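Local coordinates for protein FMN-dependent nitronate monooxygenase (Shewanella oneidensis, PDB 5LSM) that probably uses FMN to oxidise propionate 3-nitronate with molecular oxygen, a detoxifying reaction that yields 3-oxopropanoate, nitrate and nitrite, at residues A[19-25]-A[40-45]; A[240-246]-A[330-336]; A[252-256]-A[317-323]. All blocks are in the same frame, centred on the assembly; numbering follows the deposited sequence.

In the fold
All three contacts gather round the FMN end of one TIM-barrel domain, with centres about 15 to 17 Å apart. Interaction 1 comes first in the chain and joins the loop after strand 15-17 to the end of strand 39-42 and the turn beyond. Interaction 2 follows, tying the loop after strand 234-237 to the approach to helix 336-342, and the chain between its two segments contains both partners of interaction 3, helix 251-258 and residues 317-323. L242 packs on M20 and V23 of interaction 1, while R254 probably bonds to the carbonyls of L243 and C244, linking interactions 2 and 3. Interactions 1 and 3 both touch FMN, so the C-terminal part of the chain helps to enclose the cofactor.

Interaction 1. Residues A[19-25]-A[40-45]; sequences PMAGVQG and SLPCAM. With FMN (flavin mononucleotide), chain I.
In the FMN site, P19 and A21, on the loop leading to helix 26-35, pack against P42 at the end of strand 39-42. P42 CB lies 3.9 Å from A21 CB and 4.1 Å from P19 CB, compact apolar groups that let the backbones come close. Strands 15-17 and 39-42 are the outermost strands of the eight-stranded parallel sheet, so the contact spans the seam where the TIM barrel closes. Q24 supplies the polar link there. Its chain turns at chi2 (-100°), bringing the amide across the P42 ring. Q24 NE2 donates to S40 O at 2.6 Å, and it also donates to G25 O at 3.0 Å. Q24 OE1 in turn accepts the M20 N-H at 3.0 Å, almost straight at 177°. Three bonds thus fix the amide's rotation, a task suited to glutamine, which carries donor and acceptor on one group. The next N-H turns to the flavin: A21 N donates to both FMN N5 and FMN O4, each at 3.2 Å. M20 lays CB and CG over the FMN C6 and C7 atoms. At the exposed margin M45 SD approaches G22, whose positive phi (104°) would press any side chain against the preceding carbonyl oxygen.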
loop_
_atom_site.group_PDB
_atom_site.type_symbol
_atom_site.label_atom_id
_atom_site.label_comp_id
_atom_site.label_asym_id
_atom_site.label_seq_id
_atom_site.Cartn_x
_atom_site.Cartn_y
_atom_site.Cartn_z
ATOM N N PRO A 19 19.763 -1.750 -4.543
ATOM C CA PRO A 19 20.936 -1.344 -3.760
ATOM C C PRO A 19 20.544 -1.117 -2.320
ATOM O O PRO A 19 19.733 -0.255 -2.055
ATOM C CB PRO A 19 21.318 -0.011 -4.386
ATOM C CG PRO A 19 20.035 0.522 -4.915
ATOM C CD PRO A 19 19.367 -0.692 -5.489
ATOM N N MET A 20 21.093 -1.900 -1.402
ATOM C CA MET A 20 20.649 -1.851 -0.024
ATOM C C MET A 20 21.807 -1.492 0.883
ATOM O O MET A 20 22.667 -2.322 1.166
ATOM C CB MET A 20 20.020 -3.176 0.363
ATOM C CG MET A 20 18.774 -3.470 -0.451
ATOM S SD MET A 20 17.983 -5.024 -0.055
ATOM C CE MET A 20 19.009 -6.190 -0.926
ATOM N N ALA A 21 21.868 -0.219 1.272
ATOM C CA ALA A 21 23.041 0.311 1.965
ATOM C C ALA A 21 23.136 -0.296 3.357
ATOM O O ALA A 21 22.169 -0.278 4.113
ATOM C CB ALA A 21 22.971 1.822 2.056
ATOM N N GLY A 22 24.278 -0.913 3.645
ATOM C CA GLY A 22 24.578 -1.390 4.980
ATOM C C GLY A 22 24.433 -2.885 5.130
ATOM O O GLY A 22 24.856 -3.449 6.130
ATOM N N VAL A 23 23.803 -3.531 4.160
ATOM C CA VAL A 23 23.614 -4.966 4.212
ATOM C C VAL A 23 24.323 -5.655 3.071
ATOM O O VAL A 23 24.239 -6.866 2.937
ATOM C CB VAL A 23 22.117 -5.351 4.161
ATOM C CG1 VAL A 23 21.420 -4.914 5.435
ATOM C CG2 VAL A 23 21.424 -4.763 2.925
ATOM N N GLN A 24 25.006 -4.900 2.223
ATOM C CA GLN A 24 25.344 -5.428 0.924
ATOM C C GLN A 24 26.424 -4.625 0.180
ATOM O O GLN A 24 26.446 -3.401 0.244
ATOM C CB GLN A 24 24.048 -5.508 0.130
ATOM C CG GLN A 24 24.211 -5.889 -1.305
ATOM C CD GLN A 24 24.148 -4.702 -2.234
ATOM O OE1 GLN A 24 23.211 -3.886 -2.183
ATOM N NE2 GLN A 24 25.097 -4.649 -3.153
ATOM N N GLY A 25 27.308 -5.337 -0.521
ATOM C CA GLY A 25 28.318 -4.730 -1.397
ATOM C C GLY A 25 28.621 -5.513 -2.676
ATOM O O GLY A 25 27.734 -6.051 -3.312
ATOM N N SER A 40 23.794 -4.212 -8.066
ATOM C CA SER A 40 23.774 -2.841 -7.593
ATOM C C SER A 40 24.681 -2.657 -6.388
ATOM O O SER A 40 24.645 -3.461 -5.445
ATOM C CB SER A 40 22.352 -2.428 -7.210
ATOM O OG SER A 40 21.472 -2.521 -8.314
ATOM N N LEU A 41 25.496 -1.596 -6.435
ATOM C CA LEU A 41 26.352 -1.204 -5.317
ATOM C C LEU A 41 25.741 0.020 -4.639
ATOM O O LEU A 41 25.624 1.086 -5.256
ATOM C CB LEU A 41 27.783 -0.900 -5.801
ATOM C CG LEU A 41 28.788 -0.468 -4.721
ATOM C CD1 LEU A 41 28.992 -1.532 -3.668
ATOM C CD2 LEU A 41 30.137 -0.073 -5.308
ATOM N N PRO A 42 25.246 -0.162 -3.406
ATOM C CA PRO A 42 24.809 0.995 -2.623
ATOM C C PRO A 42 26.017 1.812 -2.168
ATOM O O PRO A 42 26.934 1.256 -1.575
ATOM C CB PRO A 42 24.092 0.360 -1.432
ATOM C CG PRO A 42 24.720 -0.994 -1.272
ATOM C CD PRO A 42 25.214 -1.417 -2.626
ATOM N N CYS A 43 26.045 3.095 -2.524
ATOM C CA CYS A 43 27.182 3.966 -2.195
ATOM C C CYS A 43 26.909 5.032 -1.150
ATOM O O CYS A 43 27.811 5.753 -0.786
ATOM C CB CYS A 43 27.714 4.633 -3.457
ATOM S SG CYS A 43 28.241 3.406 -4.652
ATOM N N ALA A 44 25.694 5.104 -0.618
ATOM C CA ALA A 44 25.342 6.192 0.298
ATOM C C ALA A 44 26.253 6.257 1.540
ATOM O O ALA A 44 26.508 7.339 2.064
ATOM C CB ALA A 44 23.875 6.086 0.714
ATOM N N MET A 45 26.698 5.108 2.036
ATOM C CA MET A 45 27.500 5.068 3.257
ATOM C C MET A 45 29.007 4.839 3.029
ATOM O O MET A 45 29.732 4.582 3.979
ATOM C CB MET A 45 26.992 3.962 4.179
ATOM C CG MET A 45 25.533 4.068 4.557
ATOM S SD MET A 45 25.023 2.637 5.525
ATOM C CE MET A 45 23.542 3.300 6.291
HETATM N N1 FMN I . 17.239 2.271 -2.124
HETATM C C2 FMN I . 18.246 3.121 -2.477
HETATM O O2 FMN I . 18.075 3.908 -3.441
HETATM N N3 FMN I . 19.418 3.167 -1.810
HETATM C C4 FMN I . 19.665 2.366 -0.762
HETATM O O4 FMN I . 20.741 2.415 -0.140
HETATM C C4A FMN I . 18.611 1.430 -0.324
HETATM N N5 FMN I . 18.823 0.594 0.694
HETATM C C5A FMN I . 17.901 -0.313 1.061
HETATM C C6 FMN I . 18.213 -1.165 2.116
HETATM C C7 FMN I . 17.315 -2.127 2.531
HETATM C C7M FMN I . 17.692 -3.004 3.697
HETATM C C8 FMN I . 15.998 -2.244 1.840
HETATM C C8M FMN I . 15.008 -3.290 2.305
HETATM C C9 FMN I . 15.677 -1.384 0.780
HETATM C C9A FMN I . 16.588 -0.404 0.354
HETATM N N10 FMN I . 16.351 0.476 -0.749
HETATM C C10 FMN I . 17.353 1.412 -1.086
HETATM C "C1'" FMN I . 15.080 0.493 -1.495
HETATM C "C2'" FMN I . 15.092 -0.496 -2.648
HETATM O "O2'" FMN I . 15.803 0.089 -3.756
HETATM C "C3'" FMN I . 13.665 -0.862 -3.080
HETATM O "O3'" FMN I . 12.879 0.329 -3.202
HETATM C "C4'" FMN I . 12.931 -1.781 -2.101
HETATM O "O4'" FMN I . 13.787 -2.747 -1.478
HETATM C "C5'" FMN I . 11.810 -2.476 -2.857
HETATM O "O5'" FMN I . 10.960 -3.207 -1.977
HETATM P P FMN I . 11.270 -4.700 -1.465
HETATM O O1P FMN I . 11.993 -5.425 -2.579
HETATM O O2P FMN I . 9.893 -5.240 -1.179
HETATM O O3P FMN I . 12.111 -4.446 -0.265
#

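Interaction 2. Residues A[240-246]-A[330-336]; sequences AYLLCPE and GCRAIPA
A240, on the loop that follows strand 234-237, the last strand of the barrel, opens the contact with its methyl near the G330 carbonyl. Its small size lets the chains run close, and A240 O receives a bond from a water that also accepts the N-H groups of L243 and R332. One solvent molecule thereby joins three backbone groups across the contact. Y241 meets the start of helix 336-342: A336 O lies at the ring edge, 3.8 Å from Y241 CE1, and A336 CB packs on CD1, while the Y241 hydroxyl bonds to T340. The chain then makes a type I beta turn from Y241 to C244. Within it L243 puts CD1 3.7 Å from C331 CB, and the A333 CA-H points to L243 O, with 3.4 Å between carbon and oxygen. C244 rests its SG 3.9 Å from A336 CB, a fit between two small groups, and P245 brings its CD against the I334 carbonyl. Beyond it E246 bends back at chi2 (82°), so that OE1 accepts the A336 N-H at 3.1 Å, from above the carboxylate plane. Replaced by an alanine, E246 would lose its carboxylate, which is likely to leave that N-H, at the first turn of helix 336-342, without its acceptor and open a gap beside the A336 methyl. P335 at the N-cap position has no side-chain acceptor, and E246 accepts the A336 N-H from another loop; the positive helix end would be expected to favour the glutamate's charged form.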
loop_
_atom_site.group_PDB
_atom_site.type_symbol
_atom_site.label_atom_id
_atom_site.label_comp_id
_atom_site.label_asym_id
_atom_site.label_seq_id
_atom_site.Cartn_x
_atom_site.Cartn_y
_atom_site.Cartn_z
ATOM N N ALA A 240 13.953 -9.699 -0.737
ATOM C CA ALA A 240 14.047 -11.136 -0.987
ATOM C C ALA A 240 15.484 -11.630 -1.214
ATOM O O ALA A 240 15.734 -12.825 -1.155
ATOM C CB ALA A 240 13.157 -11.540 -2.156
ATOM N N TYR A 241 16.433 -10.714 -1.387
ATOM C CA TYR A 241 17.864 -11.078 -1.354
ATOM C C TYR A 241 18.514 -11.112 0.048
ATOM O O TYR A 241 19.673 -11.492 0.167
ATOM C CB TYR A 241 18.674 -10.127 -2.237
ATOM C CG TYR A 241 18.490 -10.342 -3.710
ATOM C CD1 TYR A 241 19.068 -11.428 -4.338
ATOM C CD2 TYR A 241 17.757 -9.432 -4.493
ATOM C CE1 TYR A 241 18.920 -11.622 -5.708
ATOM C CE2 TYR A 241 17.650 -9.588 -5.871
ATOM C CZ TYR A 241 18.230 -10.695 -6.471
ATOM O OH TYR A 241 18.122 -10.903 -7.828
ATOM N N LEU A 242 17.796 -10.685 1.092
ATOM C CA LEU A 242 18.443 -10.339 2.372
ATOM C C LEU A 242 18.952 -11.539 3.173
ATOM O O LEU A 242 19.684 -11.365 4.151
ATOM C CB LEU A 242 17.501 -9.526 3.261
ATOM C CG LEU A 242 17.241 -8.083 2.837
ATOM C CD1 LEU A 242 16.155 -7.475 3.719
ATOM C CD2 LEU A 242 18.512 -7.247 2.872
ATOM N N LEU A 243 18.551 -12.745 2.781
ATOM C CA LEU A 243 19.042 -13.946 3.435
ATOM C C LEU A 243 20.065 -14.686 2.580
ATOM O O LEU A 243 20.554 -15.746 2.992
ATOM C CB LEU A 243 17.879 -14.899 3.765
ATOM C CG LEU A 243 16.898 -14.472 4.856
ATOM C CD1 LEU A 243 15.955 -15.622 5.176
ATOM C CD2 LEU A 243 17.629 -14.027 6.100
ATOM N N CYS A 244 20.358 -14.163 1.391
ATOM C CA CYS A 244 21.369 -14.776 0.514
ATOM C C CYS A 244 22.735 -14.694 1.173
ATOM O O CYS A 244 23.026 -13.718 1.866
ATOM C CB CYS A 244 21.429 -14.055 -0.832
ATOM S SG CYS A 244 19.934 -14.261 -1.818
ATOM N N PRO A 245 23.587 -15.707 0.952
ATOM C CA PRO A 245 24.944 -15.682 1.538
ATOM C C PRO A 245 25.812 -14.524 1.045
ATOM O O PRO A 245 26.796 -14.187 1.696
ATOM C CB PRO A 245 25.555 -17.032 1.114
ATOM C CG PRO A 245 24.715 -17.519 -0.012
ATOM C CD PRO A 245 23.350 -16.907 0.136
ATOM N N GLU A 246 25.468 -13.932 -0.099
ATOM C CA GLU A 246 26.250 -12.809 -0.625
ATOM C C GLU A 246 25.950 -11.524 0.145
ATOM O O GLU A 246 26.762 -10.611 0.186
ATOM C CB GLU A 246 25.993 -12.612 -2.120
ATOM C CG GLU A 246 26.609 -13.688 -3.014
ATOM C CD GLU A 246 25.772 -14.962 -3.106
ATOM O OE1 GLU A 246 24.640 -14.991 -2.563
ATOM O OE2 GLU A 246 26.254 -15.944 -3.720
ATOM N N GLY A 330 9.545 -14.214 0.574
ATOM C CA GLY A 330 10.386 -14.633 -0.557
ATOM C C GLY A 330 11.863 -14.804 -0.226
ATOM O O GLY A 330 12.657 -15.229 -1.084
ATOM N N CYS A 331 12.235 -14.457 1.006
ATOM C CA CYS A 331 13.614 -14.562 1.446
ATOM C C CYS A 331 13.970 -16.021 1.581
ATOM O O CYS A 331 13.188 -16.806 2.081
ATOM C CB CYS A 331 13.829 -13.852 2.790
ATOM S SG CYS A 331 13.146 -12.178 2.879
ATOM N N ARG A 332 15.130 -16.380 1.046
ATOM C CA ARG A 332 15.611 -17.750 1.029
ATOM C C ARG A 332 17.128 -17.716 1.179
ATOM O O ARG A 332 17.796 -16.839 0.620
ATOM C CB ARG A 332 15.261 -18.415 -0.302
ATOM C CG ARG A 332 13.767 -18.547 -0.605
ATOM C CD ARG A 332 13.549 -19.188 -1.979
ATOM N NE ARG A 332 14.105 -20.540 -2.056
ATOM C CZ ARG A 332 14.064 -21.322 -3.137
ATOM N NH1 ARG A 332 13.478 -20.916 -4.244
ATOM N NH2 ARG A 332 14.606 -22.525 -3.105
ATOM N N ALA A 333 17.678 -18.667 1.919
ATOM C CA ALA A 333 19.130 -18.732 2.110
ATOM C C ALA A 333 19.787 -19.590 1.021
ATOM O O ALA A 333 20.428 -20.582 1.322
ATOM C CB ALA A 333 19.461 -19.273 3.505
ATOM N N ILE A 334 19.602 -19.205 -0.241
ATOM C CA ILE A 334 20.300 -19.829 -1.347
ATOM C C ILE A 334 21.109 -18.803 -2.132
ATOM O O ILE A 334 20.883 -17.623 -1.991
ATOM C CB ILE A 334 19.329 -20.551 -2.288
ATOM C CG1 ILE A 334 18.280 -19.579 -2.820
ATOM C CG2 ILE A 334 18.672 -21.719 -1.557
ATOM C CD1 ILE A 334 17.666 -20.035 -4.111
ATOM N N PRO A 335 22.082 -19.260 -2.945
ATOM C CA PRO A 335 22.893 -18.292 -3.669
ATOM C C PRO A 335 22.057 -17.340 -4.513
ATOM O O PRO A 335 21.130 -17.776 -5.193
ATOM C CB PRO A 335 23.780 -19.170 -4.563
ATOM C CG PRO A 335 23.905 -20.456 -3.813
ATOM C CD PRO A 335 22.600 -20.640 -3.085
ATOM N N ALA A 336 22.414 -16.049 -4.467
ATOM C CA ALA A 336 21.667 -14.967 -5.134
ATOM C C ALA A 336 21.539 -15.171 -6.638
ATOM O O ALA A 336 20.545 -14.749 -7.253
ATOM C CB ALA A 336 22.339 -13.631 -4.868
HETATM O O HOH W 1 17.062 -14.120 0.530
#

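Interaction 3. Residues A[252-256]-A[317-323]; sequences IHREA and WDFSPLW. With FMN (flavin mononucleotide), chain I.
A256 sets its CB over one face of the W317 indole, offset toward the rim, and this is the tight part of the contact: A256 CB stands 3.9 Å from the centroid of the six-membered ring, 17° off the normal, a CH-pi arrangement. A residue as small as alanine lets the ring come so near that W317 CZ3 is within 3.6 Å of A256 CA. The torsion of W317 (chi1 64°) places CG between its own N and carbonyl carbon, and from there the indole reaches over the helix. L322 fills the space next to it, with CD1 4.1 Å from A256 CB, while its CA sits over one face of the H253 imidazole, 4.0 Å from the centroid. The same imidazole presents an edge to the carbonyl of W323, H253 CE1 lying 3.2 Å from W323 O. Helix 251-258 follows strand 234-237, the last strand of the TIM barrel in the chain, and the loop after helix 301-313 packs against it and ends at the cofactor. There W323 CB touches FMN C7M at 3.3 Å; this methyl lies at the edge of the W323 indole, and P321 CB over one face, toward its rim. I252, though partly exposed, packs well, its CD1 3.8 Å from W317 N. Buried S320 makes little contact with the helix, its OG bonding to E312. The solvent side is thin: exposed E255 brings its aliphatic CG to the indole edge, 3.9 Å from W317 CZ3, with carboxylate and ring planes 64° apart.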
loop_
_atom_site.group_PDB
_atom_site.type_symbol
_atom_site.label_atom_id
_atom_site.label_comp_id
_atom_site.label_asym_id
_atom_site.label_seq_id
_atom_site.Cartn_x
_atom_site.Cartn_y
_atom_site.Cartn_z
ATOM N N ILE A 252 21.215 -10.709 13.623
ATOM C CA ILE A 252 20.051 -10.259 14.343
ATOM C C ILE A 252 18.969 -9.763 13.377
ATOM O O ILE A 252 17.800 -10.093 13.532
ATOM C CB ILE A 252 20.439 -9.200 15.396
ATOM C CG1 ILE A 252 19.557 -9.339 16.627
ATOM C CG2 ILE A 252 20.381 -7.783 14.838
ATOM C CD1 ILE A 252 19.989 -8.454 17.772
ATOM N N HIS A 253 19.391 -9.073 12.314
ATOM C CA HIS A 253 18.506 -8.717 11.192
ATOM C C HIS A 253 17.995 -9.967 10.455
ATOM O O HIS A 253 16.806 -10.106 10.238
ATOM C CB HIS A 253 19.251 -7.796 10.225
ATOM C CG HIS A 253 18.362 -7.008 9.307
ATOM N ND1 HIS A 253 17.029 -7.307 9.105
ATOM C CD2 HIS A 253 18.639 -5.962 8.493
ATOM C CE1 HIS A 253 16.519 -6.464 8.225
ATOM N NE2 HIS A 253 17.480 -5.655 7.819
ATOM N N ARG A 254 18.878 -10.915 10.159
ATOM C CA ARG A 254 18.457 -12.225 9.610
ATOM C C ARG A 254 17.390 -12.956 10.459
ATOM O O ARG A 254 16.479 -13.614 9.921
ATOM C CB ARG A 254 19.670 -13.134 9.435
ATOM C CG ARG A 254 20.588 -12.733 8.297
ATOM C CD ARG A 254 21.832 -13.612 8.232
ATOM N NE ARG A 254 22.560 -13.423 6.977
ATOM C CZ ARG A 254 22.264 -14.031 5.827
ATOM N NH1 ARG A 254 21.268 -14.914 5.759
ATOM N NH2 ARG A 254 22.965 -13.754 4.734
ATOM N N GLU A 255 17.534 -12.874 11.779
ATOM C CA GLU A 255 16.656 -13.594 12.705
ATOM C C GLU A 255 15.273 -12.961 12.730
ATOM O O GLU A 255 14.257 -13.648 12.843
ATOM C CB GLU A 255 17.251 -13.563 14.113
ATOM C CG GLU A 255 16.452 -14.344 15.152
ATOM C CD GLU A 255 17.326 -15.181 16.075
ATOM O OE1 GLU A 255 18.566 -15.188 15.890
ATOM O OE2 GLU A 255 16.772 -15.846 16.976
ATOM N N ALA A 256 15.253 -11.636 12.654
ATOM C CA ALA A 256 14.016 -10.888 12.642
ATOM C C ALA A 256 13.234 -11.200 11.370
ATOM O O ALA A 256 12.054 -11.544 11.440
ATOM C CB ALA A 256 14.305 -9.396 12.756
ATOM N N TRP A 317 16.881 -6.976 19.276
ATOM C CA TRP A 317 16.747 -6.176 18.065
ATOM C C TRP A 317 15.964 -4.877 18.298
ATOM O O TRP A 317 15.620 -4.182 17.347
ATOM C CB TRP A 317 16.189 -7.012 16.890
ATOM C CG TRP A 317 14.779 -7.582 17.021
ATOM C CD1 TRP A 317 13.640 -6.888 17.271
ATOM C CD2 TRP A 317 14.358 -8.926 16.698
ATOM N NE1 TRP A 317 12.544 -7.725 17.200
ATOM C CE2 TRP A 317 12.960 -8.974 16.833
ATOM C CE3 TRP A 317 15.034 -10.091 16.338
ATOM C CZ2 TRP A 317 12.227 -10.146 16.660
ATOM C CZ3 TRP A 317 14.301 -11.264 16.168
ATOM C CH2 TRP A 317 12.911 -11.276 16.328
ATOM N N ASP A 318 15.855 -4.476 19.570
ATOM C CA ASP A 318 14.953 -3.394 20.008
ATOM C C ASP A 318 15.315 -2.014 19.448
ATOM O O ASP A 318 14.461 -1.142 19.374
ATOM C CB ASP A 318 14.900 -3.311 21.556
ATOM C CG ASP A 318 14.299 -4.583 22.214
ATOM O OD1 ASP A 318 14.125 -5.603 21.511
ATOM O OD2 ASP A 318 14.040 -4.573 23.445
ATOM N N PHE A 319 16.573 -1.794 19.086
ATOM C CA PHE A 319 16.994 -0.473 18.610
ATOM C C PHE A 319 17.665 -0.553 17.234
ATOM O O PHE A 319 18.533 0.248 16.912
ATOM C CB PHE A 319 17.912 0.200 19.648
ATOM C CG PHE A 319 17.202 0.598 20.909
ATOM C CD1 PHE A 319 16.593 1.838 21.014
ATOM C CD2 PHE A 319 17.039 -0.308 21.941
ATOM C CE1 PHE A 319 15.875 2.181 22.142
ATOM C CE2 PHE A 319 16.317 0.020 23.071
ATOM C CZ PHE A 319 15.741 1.269 23.174
ATOM N N SER A 320 17.242 -1.517 16.420
ATOM C CA SER A 320 17.853 -1.725 15.111
ATOM C C SER A 320 16.931 -1.231 13.979
ATOM O O SER A 320 15.719 -1.405 14.047
ATOM C CB SER A 320 18.178 -3.200 14.910
ATOM O OG SER A 320 19.162 -3.645 15.827
ATOM N N PRO A 321 17.512 -0.617 12.936
ATOM C CA PRO A 321 16.794 -0.398 11.688
ATOM C C PRO A 321 16.682 -1.693 10.870
ATOM O O PRO A 321 17.618 -2.088 10.178
ATOM C CB PRO A 321 17.665 0.634 10.971
ATOM C CG PRO A 321 19.043 0.308 11.420
ATOM C CD PRO A 321 18.890 -0.098 12.870
ATOM N N LEU A 322 15.540 -2.357 10.978
ATOM C CA LEU A 322 15.361 -3.666 10.403
ATOM C C LEU A 322 14.613 -3.502 9.088
ATOM O O LEU A 322 13.447 -3.837 8.975
ATOM C CB LEU A 322 14.558 -4.532 11.368
ATOM C CG LEU A 322 15.169 -4.841 12.733
ATOM C CD1 LEU A 322 14.103 -5.434 13.639
ATOM C CD2 LEU A 322 16.319 -5.821 12.569
ATOM N N TRP A 323 15.272 -2.910 8.113
ATOM C CA TRP A 323 14.623 -2.575 6.874
ATOM C C TRP A 323 14.093 -3.841 6.172
ATOM O O TRP A 323 14.788 -4.845 6.108
ATOM C CB TRP A 323 15.609 -1.855 5.968
ATOM C CG TRP A 323 16.012 -0.443 6.377
ATOM C CD1 TRP A 323 17.000 0.276 5.810
ATOM C CD2 TRP A 323 15.437 0.409 7.398
ATOM N NE1 TRP A 323 17.087 1.527 6.383
ATOM C CE2 TRP A 323 16.171 1.620 7.388
ATOM C CE3 TRP A 323 14.430 0.249 8.353
ATOM C CZ2 TRP A 323 15.897 2.679 8.258
ATOM C CZ3 TRP A 323 14.149 1.312 9.216
ATOM C CH2 TRP A 323 14.871 2.515 9.149
HETATM N N1 FMN I . 17.239 2.271 -2.124
HETATM C C2 FMN I . 18.246 3.121 -2.477
HETATM O O2 FMN I . 18.075 3.908 -3.441
HETATM N N3 FMN I . 19.418 3.167 -1.810
HETATM C C4 FMN I . 19.665 2.366 -0.762
HETATM O O4 FMN I . 20.741 2.415 -0.140
HETATM C C4A FMN I . 18.611 1.430 -0.324
HETATM N N5 FMN I . 18.823 0.594 0.694
HETATM C C5A FMN I . 17.901 -0.313 1.061
HETATM C C6 FMN I . 18.213 -1.165 2.116
HETATM C C7 FMN I . 17.315 -2.127 2.531
HETATM C C7M FMN I . 17.692 -3.004 3.697
HETATM C C8 FMN I . 15.998 -2.244 1.840
HETATM C C8M FMN I . 15.008 -3.290 2.305
HETATM C C9 FMN I . 15.677 -1.384 0.780
HETATM C C9A FMN I . 16.588 -0.404 0.354
HETATM N N10 FMN I . 16.351 0.476 -0.749
HETATM C C10 FMN I . 17.353 1.412 -1.086
HETATM C "C1'" FMN I . 15.080 0.493 -1.495
HETATM C "C2'" FMN I . 15.092 -0.496 -2.648
HETATM O "O2'" FMN I . 15.803 0.089 -3.756
HETATM C "C3'" FMN I . 13.665 -0.862 -3.080
HETATM O "O3'" FMN I . 12.879 0.329 -3.202
HETATM C "C4'" FMN I . 12.931 -1.781 -2.101
HETATM O "O4'" FMN I . 13.787 -2.747 -1.478
HETATM C "C5'" FMN I . 11.810 -2.476 -2.857
HETATM O "O5'" FMN I . 10.960 -3.207 -1.977
HETATM P P FMN I . 11.270 -4.700 -1.465
HETATM O O1P FMN I . 11.993 -5.425 -2.579
HETATM O O2P FMN I . 9.893 -5.240 -1.179
HETATM O O3P FMN I . 12.111 -4.446 -0.265
#